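Local coordinates for protein glycogen synthase (Cyanobacterium sp. CLg1, PDB 6GNF) that belongs to the starch and bacterial glycogen synthase family of two-domain glycosyltransferases of GT-B fold, and holds adenosine-5'-diphosphate and a glycan, at residues Y91-K96 against D100-D105; A337-C342 against N379-I384; P79-Q84 against A216-A221; G364-I369 against E486-G491. One frame throughout, in Å; residues are numbered along the deposited sequence.

Contact 1 (Y91-K96 against D100-D105); sequences YFHSYK and DHIWVD
F92 with W103, and S94 with H101, are the two antiparallel hydrogen-bonded pairs of this ladder. Each pair exchanges two nearly straight backbone bonds; F92 N to W103 O measures 2.9 Å and S94 N to H101 O 2.8 Å. Y91-V104, H93-I102 and Y95-D100 are the non-hydrogen-bonded pairs.

Polar side chains bond along diagonals on both faces. H93 NE2 donates to D100 OD1 over 2.6 Å, a His-carboxylate hydrogen bond. The acceptor lies in the imidazole plane and uses its anti lone pair, but the bond is bent, 143° at the hydrogen. With CG anti to the backbone N (chi1 -179°), the H93 ring is swung toward D100. The same OD1 meets the ring edge of Y95, 3.2 Å from CD2, and also accepts from G153 N. On the face of S94, W103 NE1 donates to S94 OG at 3.1 Å, close to the indole plane. A water bridges K96 O and H101 NE2, while H101 ND1 bonds to T60.

On the face of H93, apolar contacts gather at I102. Its CD1 lies over a face of the H93 ring, 3.5 Å from H93 CD2. Its CG2 reaches Y91 CD1 at 3.9 Å. On the other face, F92 CE1 lies 3.7 Å from D105 CB.

This is a regular beta hairpin, built into the mixed sheet of the starch synthase catalytic domain between strands 72-82 and 57-63.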
loop_
_atom_site.group_PDB
_atom_site.type_symbol
_atom_site.label_atom_id
_atom_site.label_comp_id
_atom_site.label_asym_id
_atom_site.label_seq_id
_atom_site.Cartn_x
_atom_site.Cartn_y
_atom_site.Cartn_z
ATOM N N TYR A 91 2.554 24.687 -8.299
ATOM C CA TYR A 91 2.134 23.422 -8.881
ATOM C C TYR A 91 3.012 23.096 -10.076
ATOM O O TYR A 91 3.257 23.932 -10.951
ATOM C CB TYR A 91 0.674 23.476 -9.322
ATOM C CG TYR A 91 -0.319 23.687 -8.203
ATOM C CD1 TYR A 91 -0.690 22.641 -7.361
ATOM C CD2 TYR A 91 -0.923 24.926 -8.009
ATOM C CE1 TYR A 91 -1.615 22.828 -6.341
ATOM C CE2 TYR A 91 -1.842 25.131 -6.984
ATOM C CZ TYR A 91 -2.191 24.081 -6.150
ATOM O OH TYR A 91 -3.122 24.291 -5.132
ATOM N N PHE A 92 3.564 21.888 -10.069
ATOM C CA PHE A 92 4.268 21.349 -11.217
ATOM C C PHE A 92 3.362 20.295 -11.831
ATOM O O PHE A 92 2.468 19.780 -11.163
ATOM C CB PHE A 92 5.609 20.752 -10.802
ATOM C CG PHE A 92 6.667 21.780 -10.521
ATOM C CD1 PHE A 92 6.553 22.625 -9.428
ATOM C CD2 PHE A 92 7.767 21.904 -11.341
ATOM C CE1 PHE A 92 7.521 23.573 -9.158
ATOM C CE2 PHE A 92 8.746 22.846 -11.084
ATOM C CZ PHE A 92 8.620 23.687 -9.990
ATOM N N HIS A 93 3.616 19.965 -13.089
ATOM C CA HIS A 93 2.685 19.175 -13.883
ATOM C C HIS A 93 3.439 18.264 -14.833
ATOM O O HIS A 93 4.328 18.718 -15.530
ATOM C CB HIS A 93 1.767 20.132 -14.654
ATOM C CG HIS A 93 0.730 19.451 -15.491
ATOM N ND1 HIS A 93 0.012 20.115 -16.457
ATOM C CD2 HIS A 93 0.291 18.171 -15.516
ATOM C CE1 HIS A 93 -0.821 19.273 -17.046
ATOM N NE2 HIS A 93 -0.670 18.087 -16.493
ATOM N N SER A 94 3.127 16.973 -14.794
ATOM C CA SER A 94 3.576 16.042 -15.826
ATOM C C SER A 94 2.390 15.278 -16.391
ATOM O O SER A 94 1.326 15.242 -15.773
ATOM C CB SER A 94 4.677 15.098 -15.320
ATOM O OG SER A 94 4.311 14.393 -14.154
ATOM N N TYR A 95 2.560 14.757 -17.604
ATOM C CA TYR A 95 1.477 14.104 -18.324
ATOM C C TYR A 95 1.976 12.814 -18.922
ATOM O O TYR A 95 2.992 12.787 -19.597
ATOM C CB TYR A 95 0.870 15.062 -19.360
ATOM C CG TYR A 95 -0.314 14.485 -20.099
ATOM C CD1 TYR A 95 -0.131 13.646 -21.182
ATOM C CD2 TYR A 95 -1.618 14.740 -19.684
ATOM C CE1 TYR A 95 -1.211 13.093 -21.849
ATOM C CE2 TYR A 95 -2.700 14.207 -20.359
ATOM C CZ TYR A 95 -2.487 13.415 -21.460
ATOM O OH TYR A 95 -3.531 12.817 -22.127
ATOM N N LYS A 96 1.342 11.704 -18.562
ATOM C CA LYS A 96 1.829 10.396 -18.977
ATOM C C LYS A 96 0.707 9.365 -19.103
ATOM O O LYS A 96 -0.044 9.146 -18.148
ATOM C CB LYS A 96 2.868 9.904 -17.973
ATOM C CG LYS A 96 3.952 9.031 -18.581
ATOM C CD LYS A 96 4.940 8.565 -17.523
ATOM C CE LYS A 96 4.381 7.418 -16.694
ATOM N NZ LYS A 96 4.569 7.634 -15.234
ATOM N N ASP A 100 -2.840 13.103 -15.944
ATOM C CA ASP A 100 -2.150 14.287 -15.438
ATOM C C ASP A 100 -1.664 14.041 -14.020
ATOM O O ASP A 100 -2.435 13.660 -13.147
ATOM C CB ASP A 100 -3.084 15.493 -15.419
ATOM C CG ASP A 100 -3.492 15.924 -16.808
ATOM O OD1 ASP A 100 -2.715 16.693 -17.432
ATOM O OD2 ASP A 100 -4.529 15.482 -17.339
ATOM N N HIS A 101 -0.380 14.292 -13.786
ATOM C CA HIS A 101 0.182 14.218 -12.448
ATOM C C HIS A 101 0.539 15.625 -12.035
ATOM O O HIS A 101 1.299 16.315 -12.716
ATOM C CB HIS A 101 1.414 13.324 -12.440
ATOM C CG HIS A 101 1.142 11.950 -12.952
ATOM N ND1 HIS A 101 0.273 11.084 -12.326
ATOM C CD2 HIS A 101 1.605 11.300 -14.041
ATOM C CE1 HIS A 101 0.224 9.952 -13.005
ATOM N NE2 HIS A 101 1.021 10.056 -14.049
ATOM N N ILE A 102 -0.124 16.095 -10.988
ATOM C CA ILE A 102 0.108 17.416 -10.451
ATOM C C ILE A 102 0.906 17.251 -9.171
ATOM O O ILE A 102 0.558 16.443 -8.304
ATOM C CB ILE A 102 -1.219 18.125 -10.118
ATOM C CG1 ILE A 102 -2.199 18.056 -11.302
ATOM C CG2 ILE A 102 -0.963 19.558 -9.678
ATOM C CD1 ILE A 102 -1.637 18.563 -12.592
ATOM N N TRP A 103 1.961 18.040 -9.035
ATOM C CA TRP A 103 2.845 17.941 -7.889
ATOM C C TRP A 103 2.859 19.247 -7.119
ATOM O O TRP A 103 3.141 20.313 -7.667
ATOM C CB TRP A 103 4.255 17.632 -8.351
ATOM C CG TRP A 103 4.337 16.506 -9.319
ATOM C CD1 TRP A 103 4.582 16.599 -10.649
ATOM C CD2 TRP A 103 4.180 15.111 -9.033
ATOM N NE1 TRP A 103 4.601 15.350 -11.216
ATOM C CE2 TRP A 103 4.371 14.418 -10.246
ATOM C CE3 TRP A 103 3.924 14.381 -7.872
ATOM C CZ2 TRP A 103 4.289 13.038 -10.341
ATOM C CZ3 TRP A 103 3.843 12.987 -7.963
ATOM C CH2 TRP A 103 4.021 12.333 -9.190
ATOM N N VAL A 104 2.570 19.153 -5.830
ATOM C CA VAL A 104 2.502 20.312 -4.967
ATOM C C VAL A 104 3.898 20.622 -4.452
ATOM O O VAL A 104 4.492 19.824 -3.736
ATOM C CB VAL A 104 1.550 20.057 -3.787
ATOM C CG1 VAL A 104 1.417 21.304 -2.927
ATOM C CG2 VAL A 104 0.189 19.616 -4.298
ATOM N N ASP A 105 4.402 21.804 -4.786
ATOM C CA ASP A 105 5.769 22.169 -4.470
ATOM C C ASP A 105 5.846 23.126 -3.281
ATOM O O ASP A 105 5.203 24.172 -3.254
ATOM C CB ASP A 105 6.436 22.815 -5.674
ATOM C CG ASP A 105 7.875 23.239 -5.393
ATOM O OD1 ASP A 105 8.764 22.388 -5.164
ATOM O OD2 ASP A 105 8.123 24.470 -5.400
HETATM O O HOH W 1 0.639 7.957 -15.695
#

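Contact 2 (A337-C342 against N379-I384); sequences ALQKEC and NCQVVI
Q339 NE2 and Q381 OE1 form the one hydrogen bond between the end of helix 327-341 and strand 381-385. It is 3.2 Å long and bent, with 140° at the hydrogen. The donor comes from above the Q381 carbonyl plane and not along a lone pair. The two side chains cross at about a right angle, with their amide planes 56° apart. Q339 CG also lies against the acceptor, 3.4 Å from Q381 OE1. Three residues further on, C342 packs on V383: SG is 3.9 Å from V383 CG1 and 4.1 Å from V383 CG2, so the sulfur meets both methyls.

Conformation brings these groups together. Both glutamines are stretched out past CG, so their amides meet between helix and strand. C342 N bonds back to L338 O, and this holds the cysteine on the strand side.

Further out, D347 N donates to Q339 OE1 and Q381 NE2 donates to T345 O. L344 packs on both Q381 and V383. I420 of helix 414-423 touches L338 and V383. The helix thus packs on the parallel sheet of the C-terminal, Rossmann-like domain of the GT-B fold.

The contact is buried, yet its amides have polar partners. Each glutamine is held at both its oxygen and its nitrogen, which fixes the turn of the amide, whereas the bond between them is probably only a modest part of the grip.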
loop_
_atom_site.group_PDB
_atom_site.type_symbol
_atom_site.label_atom_id
_atom_site.label_comp_id
_atom_site.label_asym_id
_atom_site.label_seq_id
_atom_site.Cartn_x
_atom_site.Cartn_y
_atom_site.Cartn_z
ATOM N N ALA A 337 19.045 -19.627 -11.727
ATOM C CA ALA A 337 19.663 -18.303 -11.625
ATOM C C ALA A 337 19.488 -17.693 -10.230
ATOM O O ALA A 337 20.433 -17.133 -9.669
ATOM C CB ALA A 337 19.091 -17.368 -12.680
ATOM N N LEU A 338 18.280 -17.805 -9.682
ATOM C CA LEU A 338 17.995 -17.341 -8.324
ATOM C C LEU A 338 18.846 -18.092 -7.311
ATOM O O LEU A 338 19.472 -17.489 -6.440
ATOM C CB LEU A 338 16.513 -17.543 -7.993
ATOM C CG LEU A 338 16.016 -17.138 -6.604
ATOM C CD1 LEU A 338 16.252 -15.657 -6.341
ATOM C CD2 LEU A 338 14.541 -17.480 -6.471
ATOM N N GLN A 339 18.869 -19.412 -7.437
ATOM C CA GLN A 339 19.653 -20.256 -6.546
ATOM C C GLN A 339 21.112 -19.824 -6.512
ATOM O O GLN A 339 21.679 -19.655 -5.429
ATOM C CB GLN A 339 19.536 -21.728 -6.956
ATOM C CG GLN A 339 18.175 -22.316 -6.622
ATOM C CD GLN A 339 18.000 -23.746 -7.090
ATOM O OE1 GLN A 339 18.585 -24.166 -8.085
ATOM N NE2 GLN A 339 17.172 -24.502 -6.377
ATOM N N LYS A 340 21.721 -19.688 -7.688
ATOM C CA LYS A 340 23.108 -19.240 -7.778
ATOM C C LYS A 340 23.294 -17.830 -7.223
ATOM O O LYS A 340 24.254 -17.567 -6.509
ATOM C CB LYS A 340 23.616 -19.290 -9.220
ATOM C CG LYS A 340 24.942 -18.568 -9.409
ATOM C CD LYS A 340 25.739 -19.107 -10.576
ATOM C CE LYS A 340 27.144 -18.527 -10.571
ATOM N NZ LYS A 340 27.124 -17.043 -10.696
ATOM N N GLU A 341 22.392 -16.923 -7.563
ATOM C CA GLU A 341 22.490 -15.544 -7.083
ATOM C C GLU A 341 22.509 -15.474 -5.550
ATOM O O GLU A 341 23.158 -14.606 -4.976
ATOM C CB GLU A 341 21.329 -14.705 -7.629
ATOM C CG GLU A 341 21.500 -13.200 -7.473
ATOM C CD GLU A 341 22.469 -12.586 -8.459
ATOM O OE1 GLU A 341 23.247 -13.310 -9.112
ATOM O OE2 GLU A 341 22.440 -11.345 -8.581
ATOM N N CYS A 342 21.798 -16.390 -4.898
ATOM C CA CYS A 342 21.629 -16.357 -3.447
ATOM C C CYS A 342 22.611 -17.257 -2.702
ATOM O O CYS A 342 22.557 -17.358 -1.482
ATOM C CB CYS A 342 20.191 -16.751 -3.101
ATOM S SG CYS A 342 18.961 -15.567 -3.714
ATOM N N ASN A 379 12.893 -29.856 3.656
ATOM C CA ASN A 379 13.704 -30.027 2.438
ATOM C C ASN A 379 13.340 -29.024 1.354
ATOM O O ASN A 379 12.998 -29.389 0.229
ATOM C CB ASN A 379 13.589 -31.449 1.883
ATOM C CG ASN A 379 14.148 -32.488 2.822
ATOM O OD1 ASN A 379 13.445 -33.404 3.246
ATOM N ND2 ASN A 379 15.428 -32.358 3.149
ATOM N N CYS A 380 13.405 -27.751 1.714
ATOM C CA CYS A 380 13.085 -26.666 0.793
ATOM C C CYS A 380 14.119 -25.559 0.912
ATOM O O CYS A 380 14.997 -25.609 1.770
ATOM C CB CYS A 380 11.697 -26.106 1.105
ATOM S SG CYS A 380 11.546 -25.365 2.747
ATOM N N GLN A 381 14.015 -24.572 0.030
ATOM C CA GLN A 381 14.854 -23.387 0.103
ATOM C C GLN A 381 13.987 -22.171 0.386
ATOM O O GLN A 381 12.812 -22.148 0.026
ATOM C CB GLN A 381 15.651 -23.217 -1.190
ATOM C CG GLN A 381 16.787 -24.223 -1.314
ATOM C CD GLN A 381 17.534 -24.130 -2.629
ATOM O OE1 GLN A 381 17.231 -23.283 -3.468
ATOM N NE2 GLN A 381 18.514 -25.011 -2.818
ATOM N N VAL A 382 14.562 -21.181 1.065
ATOM C CA VAL A 382 13.847 -19.955 1.409
ATOM C C VAL A 382 14.706 -18.742 1.099
ATOM O O VAL A 382 15.863 -18.665 1.505
ATOM C CB VAL A 382 13.463 -19.898 2.906
ATOM C CG1 VAL A 382 12.695 -18.618 3.209
ATOM C CG2 VAL A 382 12.644 -21.118 3.298
ATOM N N VAL A 383 14.126 -17.790 0.383
ATOM C CA VAL A 383 14.794 -16.532 0.089
ATOM C C VAL A 383 13.935 -15.409 0.645
ATOM O O VAL A 383 12.722 -15.403 0.441
ATOM C CB VAL A 383 15.002 -16.351 -1.423
ATOM C CG1 VAL A 383 15.663 -15.016 -1.713
ATOM C CG2 VAL A 383 15.846 -17.494 -1.970
ATOM N N ILE A 384 14.565 -14.481 1.367
ATOM C CA ILE A 384 13.850 -13.410 2.061
ATOM C C ILE A 384 14.444 -12.045 1.720
ATOM O O ILE A 384 15.623 -11.800 1.955
ATOM C CB ILE A 384 13.917 -13.599 3.589
ATOM C CG1 ILE A 384 13.632 -15.047 3.983
ATOM C CG2 ILE A 384 12.928 -12.671 4.277
ATOM C CD1 ILE A 384 13.997 -15.363 5.415
#

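Contact 3 (P79-Q84 against A216-A221); sequences PVNYGQ and ALNLPA
N218 reaches across to the turn that follows strand 72-82 and bonds to the backbone of G83. Its ND2 donates to G83 O over 2.7 Å, nearly straight at the hydrogen. The acceptor lies in the amide plane of N218. The donor sits well out of the G83 carbonyl plane, so it does not follow a lone pair.

The conformation of N218 explains the reach. Its backbone is in the left-handed helical region, and CG stands beside the backbone N (chi1 -62°). Together with the further twist about CB-CG (chi2 -74°), this turns ND2 to G83 O. N81 takes the same first-torsion position and lies obliquely alongside. N218 ND2 is 3.3 Å from N81 CB, and the amide planes are 39° apart. No hydrogen bond joins the two asparagines. N81 CG and ND2 add looser contacts with the N218 amide, N81 ND2 lying 3.9 Å from N218 CG.

G83 has a positive phi, and with Q84 it has the backbone angles of a type II' turn. This is the tight turn that leads into strand 85-96. G83 CA also makes a CA-H...O contact with A216 O at 3.5 Å, and A216 CB rests 4.2 Å from G83 CA.

Behind loop 216-221, Y180 and Y184 of helix 177-186 bond to L217 O and N218 O, which helps to place N218. Within the starch synthase catalytic domain, the contact joins this loop to the hairpin at the edge of the mixed sheet. It involves no charged groups. One short bond pins the hairpin turn, backed by weaker CH...O and van der Waals contacts.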
loop_
_atom_site.group_PDB
_atom_site.type_symbol
_atom_site.label_atom_id
_atom_site.label_comp_id
_atom_site.label_asym_id
_atom_site.label_seq_id
_atom_site.Cartn_x
_atom_site.Cartn_y
_atom_site.Cartn_z
ATOM N N PRO A 79 -2.360 30.304 -2.289
ATOM C CA PRO A 79 -2.169 30.435 -0.844
ATOM C C PRO A 79 -2.810 29.283 -0.063
ATOM O O PRO A 79 -3.918 28.860 -0.380
ATOM C CB PRO A 79 -2.830 31.779 -0.504
ATOM C CG PRO A 79 -3.733 32.077 -1.640
ATOM C CD PRO A 79 -3.139 31.424 -2.847
ATOM N N VAL A 80 -2.088 28.782 0.938
ATOM C CA VAL A 80 -2.590 27.732 1.821
ATOM C C VAL A 80 -2.002 27.966 3.202
ATOM O O VAL A 80 -1.134 28.818 3.365
ATOM C CB VAL A 80 -2.201 26.311 1.339
ATOM C CG1 VAL A 80 -2.948 25.932 0.066
ATOM C CG2 VAL A 80 -0.703 26.195 1.129
ATOM N N ASN A 81 -2.482 27.203 4.173
ATOM C CA ASN A 81 -1.996 27.300 5.540
ATOM C C ASN A 81 -0.999 26.197 5.833
ATOM O O ASN A 81 -1.195 25.056 5.432
ATOM C CB ASN A 81 -3.162 27.196 6.501
ATOM C CG ASN A 81 -4.165 28.313 6.304
ATOM O OD1 ASN A 81 -3.806 29.495 6.313
ATOM N ND2 ASN A 81 -5.438 27.940 6.122
ATOM N N TYR A 82 0.119 26.571 6.444
ATOM C CA TYR A 82 1.052 25.608 7.002
ATOM C C TYR A 82 0.942 25.764 8.504
ATOM O O TYR A 82 1.615 26.597 9.090
ATOM C CB TYR A 82 2.486 25.863 6.513
ATOM C CG TYR A 82 3.497 24.902 7.102
ATOM C CD1 TYR A 82 3.552 23.581 6.683
ATOM C CD2 TYR A 82 4.363 25.308 8.105
ATOM C CE1 TYR A 82 4.459 22.694 7.233
ATOM C CE2 TYR A 82 5.268 24.433 8.665
ATOM C CZ TYR A 82 5.316 23.132 8.228
ATOM O OH TYR A 82 6.234 22.285 8.798
ATOM N N GLY A 83 0.101 24.944 9.123
ATOM C CA GLY A 83 -0.286 25.182 10.504
ATOM C C GLY A 83 -0.916 26.561 10.581
ATOM O O GLY A 83 -1.775 26.901 9.787
ATOM N N GLN A 84 -0.452 27.380 11.506
ATOM C CA GLN A 84 -1.039 28.701 11.694
ATOM C C GLN A 84 -0.335 29.764 10.845
ATOM O O GLN A 84 -0.742 30.921 10.839
ATOM C CB GLN A 84 -1.023 29.038 13.180
ATOM C CG GLN A 84 -1.470 27.840 14.021
ATOM C CD GLN A 84 -2.007 28.233 15.378
ATOM O OE1 GLN A 84 -1.477 27.820 16.412
ATOM N NE2 GLN A 84 -3.061 29.047 15.385
ATOM N N ALA A 216 -3.720 23.687 14.559
ATOM C CA ALA A 216 -2.942 23.623 13.338
ATOM C C ALA A 216 -3.756 23.225 12.109
ATOM O O ALA A 216 -3.282 23.403 10.987
ATOM C CB ALA A 216 -1.771 22.666 13.514
ATOM N N LEU A 217 -4.949 22.676 12.306
ATOM C CA LEU A 217 -5.803 22.269 11.183
ATOM C C LEU A 217 -6.557 23.425 10.520
ATOM O O LEU A 217 -7.018 23.285 9.399
ATOM C CB LEU A 217 -6.803 21.205 11.652
ATOM C CG LEU A 217 -6.172 19.955 12.275
ATOM C CD1 LEU A 217 -7.246 18.955 12.661
ATOM C CD2 LEU A 217 -5.174 19.325 11.319
ATOM N N ASN A 218 -6.665 24.560 11.204
ATOM C CA ASN A 218 -7.476 25.695 10.738
ATOM C C ASN A 218 -8.889 25.306 10.349
ATOM O O ASN A 218 -9.358 25.663 9.258
ATOM C CB ASN A 218 -6.810 26.412 9.563
ATOM C CG ASN A 218 -5.477 27.008 9.933
ATOM O OD1 ASN A 218 -5.399 28.021 10.631
ATOM N ND2 ASN A 218 -4.413 26.400 9.436
ATOM N N LEU A 219 -9.543 24.574 11.245
ATOM C CA LEU A 219 -10.930 24.214 11.077
ATOM C C LEU A 219 -11.706 24.692 12.287
ATOM O O LEU A 219 -11.204 24.642 13.414
ATOM C CB LEU A 219 -11.067 22.707 10.952
ATOM C CG LEU A 219 -10.588 22.086 9.650
ATOM C CD1 LEU A 219 -10.502 20.580 9.800
ATOM C CD2 LEU A 219 -11.512 22.452 8.498
ATOM N N PRO A 220 -12.958 25.110 12.070
ATOM C CA PRO A 220 -13.778 25.522 13.193
ATOM C C PRO A 220 -14.210 24.346 14.069
ATOM O O PRO A 220 -13.985 23.189 13.715
ATOM C CB PRO A 220 -14.972 26.197 12.525
ATOM C CG PRO A 220 -15.064 25.572 11.181
ATOM C CD PRO A 220 -13.682 25.162 10.788
ATOM N N ALA A 221 -14.758 24.666 15.236
ATOM C CA ALA A 221 -15.065 23.676 16.243
ATOM C C ALA A 221 -16.194 22.741 15.836
ATOM O O ALA A 221 -16.377 21.718 16.488
ATOM C CB ALA A 221 -15.401 24.355 17.563
#

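Contact 4 (G364-I369 against E486-G491); sequences GADVII and ELLQQG
V367 and D366 meet L488 and G491 at a helix crossing in the C-terminal domain of this GT-B fold. The short segments of helix 365-370 and helix 485-503 cross at -80°, with axes 9.1 Å apart. G364 is the N-cap of the first helix, so the contact lies on that helix's opening turn.

L488 packs on D366 and V367. Its chi1 of -176° points the side chain away from its own N, and the second torsion then turns the CD1 branch onto the other helix. Methyl CD1 lies 4.0 Å from V367 CA and 4.2 Å from V367 CG2. It also touches the carboxylate of D366, 3.4 Å from OD2. That carboxylate is not left to an apolar neighbour alone, because D366 OD1 forms a salt bridge with R432.

V367 also packs on G491. With no side chain at G491, V367 CG1 comes down on the backbone, 3.6 Å from G491 C. V367 and G491 have the closest CA atoms of the two segments, 6.2 Å apart. No hydrogen bond crosses the contact.

V367 continues onto V492 and M495 further along helix 485-503. I368, on the next position of helix 365-370, packs on F355 of strand 352-356 and on V382 of strand 381-385. Helix 365-370 thus lies between the parallel sheet and the long helix 485-503.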
loop_
_atom_site.group_PDB
_atom_site.type_symbol
_atom_site.label_atom_id
_atom_site.label_comp_id
_atom_site.label_asym_id
_atom_site.label_seq_id
_atom_site.Cartn_x
_atom_site.Cartn_y
_atom_site.Cartn_z
ATOM N N GLY A 364 5.082 -10.374 8.871
ATOM C CA GLY A 364 5.481 -11.641 9.476
ATOM C C GLY A 364 6.844 -12.164 9.072
ATOM O O GLY A 364 7.085 -13.371 9.147
ATOM N N ALA A 365 7.751 -11.270 8.691
ATOM C CA ALA A 365 9.132 -11.646 8.404
ATOM C C ALA A 365 9.797 -12.255 9.638
ATOM O O ALA A 365 10.594 -13.201 9.526
ATOM C CB ALA A 365 9.922 -10.441 7.915
ATOM N N ASP A 366 9.451 -11.741 10.817
ATOM C CA ASP A 366 9.962 -12.296 12.079
ATOM C C ASP A 366 9.579 -13.771 12.280
ATOM O O ASP A 366 10.334 -14.532 12.885
ATOM C CB ASP A 366 9.540 -11.434 13.287
ATOM C CG ASP A 366 8.026 -11.394 13.509
ATOM O OD1 ASP A 366 7.244 -11.321 12.528
ATOM O OD2 ASP A 366 7.616 -11.413 14.690
ATOM N N VAL A 367 8.418 -14.156 11.756
ATOM C CA VAL A 367 7.947 -15.543 11.797
ATOM C C VAL A 367 8.838 -16.448 10.945
ATOM O O VAL A 367 9.199 -17.562 11.366
ATOM C CB VAL A 367 6.486 -15.655 11.299
ATOM C CG1 VAL A 367 6.045 -17.109 11.208
ATOM C CG2 VAL A 367 5.549 -14.855 12.198
ATOM N N ILE A 368 9.206 -15.969 9.755
ATOM C CA ILE A 368 10.028 -16.765 8.838
ATOM C C ILE A 368 11.395 -17.033 9.458
ATOM O O ILE A 368 11.861 -18.172 9.473
ATOM C CB ILE A 368 10.210 -16.089 7.461
ATOM C CG1 ILE A 368 8.857 -15.855 6.785
ATOM C CG2 ILE A 368 11.076 -16.958 6.552
ATOM C CD1 ILE A 368 8.938 -15.040 5.511
ATOM N N ILE A 369 12.009 -15.987 10.000
ATOM C CA ILE A 369 13.316 -16.107 10.634
ATOM C C ILE A 369 13.264 -17.052 11.837
ATOM O O ILE A 369 14.136 -17.904 11.994
ATOM C CB ILE A 369 13.862 -14.725 11.050
ATOM C CG1 ILE A 369 14.230 -13.921 9.800
ATOM C CG2 ILE A 369 15.083 -14.863 11.953
ATOM C CD1 ILE A 369 14.400 -12.437 10.049
ATOM N N GLU A 486 6.001 -16.852 22.819
ATOM C CA GLU A 486 4.837 -17.729 22.763
ATOM C C GLU A 486 4.082 -17.587 21.435
ATOM O O GLU A 486 3.979 -18.548 20.670
ATOM C CB GLU A 486 3.920 -17.416 23.961
ATOM C CG GLU A 486 2.474 -17.886 23.868
ATOM C CD GLU A 486 2.339 -19.387 23.922
ATOM O OE1 GLU A 486 1.628 -19.874 24.825
ATOM O OE2 GLU A 486 2.936 -20.074 23.070
ATOM N N LEU A 487 3.553 -16.395 21.183
ATOM C CA LEU A 487 2.740 -16.142 19.991
ATOM C C LEU A 487 3.548 -16.229 18.689
ATOM O O LEU A 487 3.029 -16.654 17.649
ATOM C CB LEU A 487 2.050 -14.778 20.091
ATOM C CG LEU A 487 0.973 -14.652 21.171
ATOM C CD1 LEU A 487 0.501 -13.210 21.290
ATOM C CD2 LEU A 487 -0.199 -15.585 20.888
ATOM N N LEU A 488 4.825 -15.854 18.754
ATOM C CA LEU A 488 5.737 -16.001 17.619
ATOM C C LEU A 488 5.811 -17.454 17.169
ATOM O O LEU A 488 5.803 -17.742 15.968
ATOM C CB LEU A 488 7.138 -15.501 17.991
ATOM C CG LEU A 488 8.217 -15.487 16.902
ATOM C CD1 LEU A 488 7.810 -14.606 15.729
ATOM C CD2 LEU A 488 9.541 -15.015 17.483
ATOM N N GLN A 489 5.875 -18.370 18.131
ATOM C CA GLN A 489 6.012 -19.785 17.816
ATOM C C GLN A 489 4.703 -20.375 17.279
ATOM O O GLN A 489 4.721 -21.298 16.465
ATOM C CB GLN A 489 6.514 -20.562 19.040
ATOM C CG GLN A 489 7.439 -21.721 18.697
ATOM C CD GLN A 489 8.640 -21.302 17.861
ATOM O OE1 GLN A 489 9.004 -21.984 16.906
ATOM N NE2 GLN A 489 9.241 -20.164 18.200
ATOM N N GLN A 490 3.571 -19.811 17.686
ATOM C CA GLN A 490 2.279 -20.210 17.127
ATOM C C GLN A 490 2.195 -19.813 15.662
ATOM O O GLN A 490 1.659 -20.559 14.839
ATOM C CB GLN A 490 1.130 -19.553 17.884
ATOM C CG GLN A 490 1.070 -19.927 19.353
ATOM C CD GLN A 490 -0.264 -19.598 19.989
ATOM O OE1 GLN A 490 -0.699 -20.282 20.906
ATOM N NE2 GLN A 490 -0.921 -18.549 19.505
ATOM N N GLY A 491 2.712 -18.627 15.350
ATOM C CA GLY A 491 2.813 -18.161 13.972
ATOM C C GLY A 491 3.676 -19.079 13.127
ATOM O O GLY A 491 3.306 -19.428 12.001
#

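The contacts fall into two pairs, one in each domain of the GT-B fold. Contacts 1 and 3 belong to the N-terminal domain, with centres 24 Å apart. They meet neighbouring strands of its mixed sheet, 85-96 and 72-82, and contact 1 lies within the chain between the two segments of contact 3. Contacts 2 and 4 come later and belong to the C-terminal domain, with centres 21 Å apart. Their segments alternate along the chain, and they touch where I384 CD1 meets I368 CG2 at 3.5 Å. Across the domains, centres lie 41 to 52 Å apart without touching. Each pair lies within one domain, and none of the four joins the two domains.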